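Local coordinates for XC6422 protein (PDB 2FUK) that is a small lidless serine hydrolase of the alpha/beta-hydrolase fold, with a probable general hydrolase activity, at residues A[157-169]-A[185-197]. Numbering follows the deposited sequence.
Sequences QWLVIQGDADEIV and PTLVRMPDTSHFF
I168 lays its CB over the centre of the H195 imidazole, a CH-pi contact 3.8 Å from the ring centroid, while V169 CG2 reaches CE1 obliquely. In the ring plane, H195 ND1 donates to D166 OD2 over 2.9 Å in a nearly straight bond (172°), meeting the oxygen on its syn side although carboxylate and ring planes stand 54° apart. The other oxygen, D166 OD1, accepts from I168 N, closing an Asx turn, and from V169 N, completing an Asx motif; together they restrain the carboxylate's rotation. H195 CG lies anti to the backbone N (chi1 -174°), which swings the ND1 edge of the ring to D166, and its side chain also touches S119. Before these loops, strands 158-163 and 186-190 pair in parallel through backbone hydrogen bonds, from T186 N to W158 O through D164 N to M190 O. P185 CG sits over the six-membered ring of W158, whose NE1 is hydrogen-bonded to S139 OG. R189 forms a side-on salt bridge, NE and NH2 both donating to D164 OD1 (2.8 and 3.2 Å); D164 OD2 is hydrogen-bonded to Y175 OH. Helix 171-178 links the strands in a beta-alpha-beta crossover, and the loops after them present D166 and H195 as in the Ser-His-Asp triad of alpha/beta-hydrolases, with S119 the probable nucleophile.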
# COMPACT_ATOMS: atom_id res chain seq x y z
N GLN A 157 21.39 -11.32 6.51
CA GLN A 157 20.40 -10.30 6.21
C GLN A 157 19.22 -10.47 7.16
O GLN A 157 18.31 -11.27 6.91
CB GLN A 157 19.96 -10.42 4.74
CG GLN A 157 21.11 -10.11 3.78
CD GLN A 157 20.83 -10.46 2.32
OE1 GLN A 157 21.54 -10.01 1.43
NE2 GLN A 157 19.81 -11.28 2.08
N TRP A 158 19.26 -9.72 8.26
CA TRP A 158 18.25 -9.78 9.30
C TRP A 158 17.80 -8.37 9.68
O TRP A 158 18.63 -7.49 9.95
CB TRP A 158 18.85 -10.51 10.51
CG TRP A 158 17.98 -10.62 11.73
CD1 TRP A 158 16.62 -10.57 11.79
CD2 TRP A 158 18.43 -10.83 13.07
NE1 TRP A 158 16.19 -10.73 13.09
CE2 TRP A 158 17.28 -10.90 13.90
CE3 TRP A 158 19.70 -10.97 13.66
CZ2 TRP A 158 17.37 -11.09 15.28
CZ3 TRP A 158 19.78 -11.17 15.04
CH2 TRP A 158 18.62 -11.23 15.83
N LEU A 159 16.49 -8.16 9.69
CA LEU A 159 15.90 -6.87 10.01
C LEU A 159 15.01 -6.95 11.25
O LEU A 159 14.17 -7.85 11.35
CB LEU A 159 15.07 -6.37 8.83
CG LEU A 159 14.20 -5.12 9.03
CD1 LEU A 159 15.07 -3.90 9.26
CD2 LEU A 159 13.32 -4.92 7.81
N VAL A 160 15.20 -6.02 12.17
CA VAL A 160 14.41 -5.95 13.39
C VAL A 160 13.68 -4.61 13.43
O VAL A 160 14.28 -3.56 13.22
CB VAL A 160 15.28 -6.08 14.66
CG1 VAL A 160 14.43 -5.81 15.90
CG2 VAL A 160 15.90 -7.46 14.74
N ILE A 161 12.37 -4.66 13.69
CA ILE A 161 11.56 -3.45 13.79
C ILE A 161 10.91 -3.46 15.17
O ILE A 161 10.26 -4.44 15.56
CB ILE A 161 10.47 -3.42 12.70
CG1 ILE A 161 11.15 -3.38 11.33
CG2 ILE A 161 9.56 -2.21 12.90
CD1 ILE A 161 10.22 -3.55 10.17
N GLN A 162 11.11 -2.38 15.92
CA GLN A 162 10.57 -2.31 17.27
C GLN A 162 9.85 -1.00 17.59
O GLN A 162 10.38 0.08 17.35
CB GLN A 162 11.71 -2.51 18.27
CG GLN A 162 11.30 -2.34 19.73
CD GLN A 162 10.35 -3.43 20.18
OE1 GLN A 162 9.34 -3.17 20.84
NE2 GLN A 162 10.68 -4.66 19.83
N GLY A 163 8.65 -1.11 18.15
CA GLY A 163 7.93 0.09 18.54
C GLY A 163 8.55 0.57 19.84
O GLY A 163 8.71 -0.21 20.77
N ASP A 164 8.90 1.85 19.91
CA ASP A 164 9.52 2.37 21.12
C ASP A 164 8.59 2.70 22.28
O ASP A 164 9.05 3.18 23.32
CB ASP A 164 10.39 3.58 20.78
CG ASP A 164 11.86 3.25 20.81
OD1 ASP A 164 12.61 3.81 19.99
OD2 ASP A 164 12.28 2.43 21.67
N ALA A 165 7.30 2.44 22.11
CA ALA A 165 6.31 2.66 23.16
C ALA A 165 5.55 1.35 23.38
O ALA A 165 4.39 1.35 23.77
CB ALA A 165 5.36 3.78 22.76
N ASP A 166 6.24 0.24 23.11
CA ASP A 166 5.69 -1.11 23.26
C ASP A 166 5.46 -1.38 24.76
O ASP A 166 6.40 -1.29 25.55
CB ASP A 166 6.68 -2.12 22.69
CG ASP A 166 6.07 -3.49 22.45
OD1 ASP A 166 5.24 -4.03 23.21
OD2 ASP A 166 6.47 -4.03 21.39
N GLU A 167 4.23 -1.72 25.13
CA GLU A 167 3.86 -1.99 26.53
C GLU A 167 4.00 -3.46 26.90
O GLU A 167 4.04 -3.80 28.09
CB GLU A 167 2.40 -1.56 26.76
CG GLU A 167 1.84 -1.85 28.15
CD GLU A 167 2.38 -0.91 29.20
OE1 GLU A 167 2.89 0.17 28.82
OE2 GLU A 167 2.28 -1.24 30.41
N ILE A 168 4.05 -4.32 25.89
CA ILE A 168 4.16 -5.76 26.10
C ILE A 168 5.63 -6.18 26.10
O ILE A 168 6.09 -6.84 27.04
CB ILE A 168 3.39 -6.51 24.98
CG1 ILE A 168 1.91 -6.09 25.00
CG2 ILE A 168 3.55 -8.01 25.15
CD1 ILE A 168 1.20 -6.29 26.32
N VAL A 169 6.35 -5.82 25.05
CA VAL A 169 7.77 -6.14 24.94
C VAL A 169 8.55 -4.90 25.34
O VAL A 169 8.32 -3.82 24.79
CB VAL A 169 8.16 -6.52 23.50
CG1 VAL A 169 9.67 -6.71 23.41
CG2 VAL A 169 7.44 -7.78 23.08
N PRO A 185 21.77 -6.93 13.61
CA PRO A 185 20.80 -6.76 12.53
C PRO A 185 20.40 -5.31 12.33
O PRO A 185 20.55 -4.48 13.23
CB PRO A 185 19.63 -7.62 12.98
CG PRO A 185 19.66 -7.45 14.47
CD PRO A 185 21.15 -7.61 14.77
N THR A 186 19.88 -5.01 11.15
CA THR A 186 19.40 -3.68 10.84
C THR A 186 18.27 -3.47 11.85
O THR A 186 17.47 -4.38 12.07
CB THR A 186 18.85 -3.62 9.39
OG1 THR A 186 19.89 -3.97 8.47
CG2 THR A 186 18.34 -2.24 9.07
N LEU A 187 18.23 -2.31 12.47
CA LEU A 187 17.21 -2.02 13.47
C LEU A 187 16.46 -0.73 13.17
O LEU A 187 17.06 0.30 12.89
CB LEU A 187 17.86 -1.91 14.86
CG LEU A 187 16.94 -1.42 15.99
CD1 LEU A 187 15.81 -2.41 16.20
CD2 LEU A 187 17.75 -1.25 17.27
N VAL A 188 15.13 -0.80 13.21
CA VAL A 188 14.32 0.38 13.00
C VAL A 188 13.50 0.58 14.27
O VAL A 188 12.69 -0.27 14.63
CB VAL A 188 13.36 0.24 11.80
CG1 VAL A 188 12.39 1.42 11.76
CG2 VAL A 188 14.16 0.19 10.51
N ARG A 189 13.77 1.68 14.96
CA ARG A 189 13.05 2.01 16.18
C ARG A 189 11.97 3.01 15.77
O ARG A 189 12.27 4.07 15.22
CB ARG A 189 14.00 2.62 17.21
CG ARG A 189 14.99 1.62 17.76
CD ARG A 189 15.98 2.27 18.74
NE ARG A 189 15.30 2.98 19.81
CZ ARG A 189 15.90 3.43 20.91
NH1 ARG A 189 17.21 3.23 21.07
NH2 ARG A 189 15.21 4.08 21.83
N MET A 190 10.72 2.65 16.01
CA MET A 190 9.60 3.50 15.64
C MET A 190 9.12 4.26 16.87
O MET A 190 8.62 3.67 17.83
CB MET A 190 8.49 2.65 15.02
CG MET A 190 8.91 1.96 13.71
SD MET A 190 7.60 0.99 12.93
CE MET A 190 6.31 2.27 12.94
N PRO A 191 9.29 5.58 16.87
CA PRO A 191 8.85 6.38 18.02
C PRO A 191 7.35 6.35 18.28
O PRO A 191 6.55 6.24 17.35
CB PRO A 191 9.37 7.77 17.67
CG PRO A 191 9.29 7.80 16.20
CD PRO A 191 9.84 6.44 15.81
N ASP A 192 6.99 6.44 19.55
CA ASP A 192 5.61 6.47 20.02
C ASP A 192 4.73 5.40 19.39
O ASP A 192 3.54 5.62 19.15
CB ASP A 192 5.01 7.85 19.78
CG ASP A 192 5.87 8.97 20.33
OD1 ASP A 192 6.39 8.84 21.47
OD2 ASP A 192 6.03 10.00 19.64
N THR A 193 5.32 4.24 19.15
CA THR A 193 4.60 3.14 18.52
C THR A 193 4.33 2.01 19.50
O THR A 193 5.25 1.52 20.18
CB THR A 193 5.39 2.62 17.32
OG1 THR A 193 5.51 3.67 16.35
CG2 THR A 193 4.70 1.42 16.69
N SER A 194 3.07 1.59 19.58
CA SER A 194 2.65 0.52 20.48
C SER A 194 2.98 -0.87 19.95
O SER A 194 3.43 -1.04 18.81
CB SER A 194 1.15 0.63 20.77
OG SER A 194 0.38 0.43 19.59
N HIS A 195 2.72 -1.87 20.78
CA HIS A 195 3.01 -3.26 20.43
C HIS A 195 2.36 -3.72 19.14
O HIS A 195 2.97 -4.47 18.37
CB HIS A 195 2.59 -4.19 21.57
CG HIS A 195 2.98 -5.62 21.35
ND1 HIS A 195 4.30 -6.02 21.24
CD2 HIS A 195 2.23 -6.73 21.19
CE1 HIS A 195 4.34 -7.32 21.02
NE2 HIS A 195 3.10 -7.78 20.98
N PHE A 196 1.12 -3.29 18.90
CA PHE A 196 0.40 -3.69 17.69
C PHE A 196 0.43 -2.60 16.62
O PHE A 196 -0.36 -2.62 15.68
CB PHE A 196 -1.04 -4.07 18.04
CG PHE A 196 -1.14 -5.24 18.97
CD1 PHE A 196 -0.94 -6.54 18.50
CD2 PHE A 196 -1.39 -5.05 20.32
CE1 PHE A 196 -0.99 -7.63 19.37
CE2 PHE A 196 -1.44 -6.13 21.20
CZ PHE A 196 -1.24 -7.42 20.73
N PHE A 197 1.34 -1.65 16.77
CA PHE A 197 1.49 -0.57 15.80
C PHE A 197 0.19 0.13 15.46
O PHE A 197 -0.12 0.37 14.28
CB PHE A 197 2.13 -1.12 14.52
CG PHE A 197 3.46 -1.78 14.74
CD1 PHE A 197 3.54 -3.06 15.29
CD2 PHE A 197 4.64 -1.10 14.46
CE1 PHE A 197 4.77 -3.64 15.56
CE2 PHE A 197 5.88 -1.67 14.73
CZ PHE A 197 5.95 -2.94 15.29
O HOH W 1 1.72 -1.43 23.62